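Local coordinates for DNA fragmentation factor subunit beta (PDB 1V0D), which cuts chromosomal DNA during apoptosis as a caspase-activated nuclease, producing DNA fragmentation and chromatin condensation, at residues F227-P232 with I305-K310. Numbering follows the deposited sequence.
With ZN (zinc ion), chain B.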
loop_
_atom_site.group_PDB
_atom_site.type_symbol
_atom_site.label_atom_id
_atom_site.label_comp_id
_atom_site.label_asym_id
_atom_site.label_seq_id
_atom_site.Cartn_x
_atom_site.Cartn_y
_atom_site.Cartn_z
ATOM N N PHE A 227 -2.655 -12.418 11.623
ATOM C CA PHE A 227 -3.595 -11.318 11.830
ATOM C C PHE A 227 -4.810 -11.506 10.929
ATOM O O PHE A 227 -4.686 -11.971 9.796
ATOM C CB PHE A 227 -2.961 -9.971 11.505
ATOM C CG PHE A 227 -1.775 -9.631 12.351
ATOM C CD1 PHE A 227 -0.535 -10.220 12.108
ATOM C CD2 PHE A 227 -1.881 -8.692 13.375
ATOM C CE1 PHE A 227 0.592 -9.873 12.875
ATOM C CE2 PHE A 227 -0.760 -8.335 14.149
ATOM C CZ PHE A 227 0.475 -8.926 13.897
ATOM N N SER A 228 -5.989 -11.152 11.436
ATOM C CA SER A 228 -7.221 -11.277 10.665
ATOM C C SER A 228 -7.802 -9.912 10.416
ATOM O O SER A 228 -7.866 -9.079 11.321
ATOM C CB SER A 228 -8.251 -12.113 11.412
ATOM O OG SER A 228 -7.930 -13.490 11.356
ATOM N N CYS A 229 -8.223 -9.667 9.185
ATOM C CA CYS A 229 -8.814 -8.381 8.873
ATOM C C CYS A 229 -10.072 -8.279 9.732
ATOM O O CYS A 229 -10.831 -9.244 9.846
ATOM C CB CYS A 229 -9.184 -8.316 7.391
ATOM S SG CYS A 229 -9.867 -6.738 6.895
ATOM N N GLN A 230 -10.295 -7.130 10.355
ATOM C CA GLN A 230 -11.490 -6.972 11.166
ATOM C C GLN A 230 -12.617 -6.358 10.334
ATOM O O GLN A 230 -13.592 -5.847 10.888
ATOM C CB GLN A 230 -11.199 -6.083 12.364
ATOM C CG GLN A 230 -10.002 -6.512 13.183
ATOM C CD GLN A 230 -9.866 -5.695 14.458
ATOM O OE1 GLN A 230 -8.756 -5.393 14.912
ATOM N NE2 GLN A 230 -11.005 -5.338 15.047
ATOM N N GLY A 231 -12.474 -6.406 9.006
ATOM C CA GLY A 231 -13.476 -5.852 8.105
ATOM C C GLY A 231 -13.567 -4.337 8.164
ATOM O O GLY A 231 -12.983 -3.723 9.058
ATOM N N PRO A 232 -14.281 -3.690 7.233
ATOM C CA PRO A 232 -14.353 -2.229 7.314
ATOM C C PRO A 232 -14.926 -1.718 8.643
ATOM O O PRO A 232 -15.500 -2.483 9.423
ATOM C CB PRO A 232 -15.204 -1.851 6.099
ATOM C CG PRO A 232 -16.007 -3.079 5.837
ATOM C CD PRO A 232 -15.033 -4.193 6.073
ATOM N N ILE A 305 -6.098 -3.620 3.066
ATOM C CA ILE A 305 -6.375 -2.427 2.274
ATOM C C ILE A 305 -7.734 -2.407 1.559
ATOM O O ILE A 305 -8.308 -1.337 1.338
ATOM C CB ILE A 305 -5.238 -2.180 1.248
ATOM C CG1 ILE A 305 -5.461 -0.839 0.553
ATOM C CG2 ILE A 305 -5.159 -3.340 0.254
ATOM C CD1 ILE A 305 -4.378 -0.471 -0.406
ATOM N N ALA A 306 -8.254 -3.579 1.212
ATOM C CA ALA A 306 -9.538 -3.655 0.517
ATOM C C ALA A 306 -10.726 -3.384 1.459
ATOM O O ALA A 306 -11.871 -3.226 1.015
ATOM C CB ALA A 306 -9.694 -5.031 -0.145
ATOM N N CYS A 307 -10.442 -3.343 2.757
ATOM C CA CYS A 307 -11.463 -3.098 3.763
ATOM C C CYS A 307 -11.169 -1.807 4.488
ATOM O O CYS A 307 -11.547 -1.646 5.641
ATOM C CB CYS A 307 -11.515 -4.239 4.785
ATOM S SG CYS A 307 -12.107 -5.783 4.107
ATOM N N HIS A 308 -10.457 -0.902 3.830
ATOM C CA HIS A 308 -10.167 0.386 4.431
ATOM C C HIS A 308 -10.975 1.386 3.641
ATOM O O HIS A 308 -10.511 1.892 2.625
ATOM C CB HIS A 308 -8.689 0.754 4.321
ATOM C CG HIS A 308 -8.330 2.021 5.040
ATOM N ND1 HIS A 308 -7.107 2.639 4.897
ATOM C CD2 HIS A 308 -9.016 2.759 5.947
ATOM C CE1 HIS A 308 -7.053 3.699 5.685
ATOM N NE2 HIS A 308 -8.198 3.794 6.335
ATOM N N LYS A 309 -12.198 1.647 4.078
ATOM C CA LYS A 309 -13.015 2.617 3.386
ATOM C C LYS A 309 -12.415 3.981 3.679
ATOM O O LYS A 309 -12.265 4.370 4.834
ATOM C CB LYS A 309 -14.464 2.540 3.863
ATOM C CG LYS A 309 -15.118 1.219 3.504
ATOM C CD LYS A 309 -16.591 1.154 3.891
ATOM C CE LYS A 309 -17.164 -0.216 3.526
ATOM N NZ LYS A 309 -18.585 -0.394 3.943
ATOM N N LYS A 310 -12.036 4.685 2.621
ATOM C CA LYS A 310 -11.441 6.005 2.744
ATOM C C LYS A 310 -12.533 7.055 2.712
ATOM O O LYS A 310 -12.258 8.253 2.646
ATOM C CB LYS A 310 -10.454 6.243 1.602
ATOM C CG LYS A 310 -9.110 5.544 1.776
ATOM C CD LYS A 310 -8.323 6.165 2.922
ATOM C CE LYS A 310 -6.866 5.705 2.905
ATOM N NZ LYS A 310 -6.039 6.374 3.963
HETATM ZN ZN ZN B . -10.997 -7.502 4.962
#
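Cys229 and Cys307 converge on one zinc ion, and the bond lengths identify both sulfurs as ligands: Cys229 SG lies 2.4 Å and Cys307 SG 2.2 Å from the metal. Their side chains reach it by different rotations. In Cys229 SG is anti to the backbone N (chi1 -178°), whereas in Cys307 SG is anti to the carbonyl carbon (chi1 -68°), beside its own N. Cys229 SG and Cys307 SG stand 3.7 Å apart, as neighbouring ligands of one ion do. Gly231 N also donates a weak hydrogen bond to Cys229 SG, bent to 147° at the hydrogen, which would draw some negative charge from the thiolate.

Cys238 and His242, through ND1, complete a zinc site of three cysteines and one histidine. The metal thereby ties the turn after strand 227-228 to the loop after strand 300-303 within the His-Me finger nuclease domain. The next residue, His308, belongs to the magnesium site with Asp262, and its CB points away from 227-232, so the zinc and magnesium ligands leave adjacent positions in different directions.

Beside the zinc, Pro232 packs against 305-310 with two parts of its ring. Pro232 CD rests on Cys307 CB at 3.7 Å, while Pro232 CB meets Lys309 CE at 3.6 Å, the extended lysine chain passing obliquely across the proline. Pro232 CA, also a ring atom, lies 3.3 Å from Cys307 O in a CA-H...O contact. At the far end of the lysine chain, Lys309 NZ forms a salt bridge with Asp234.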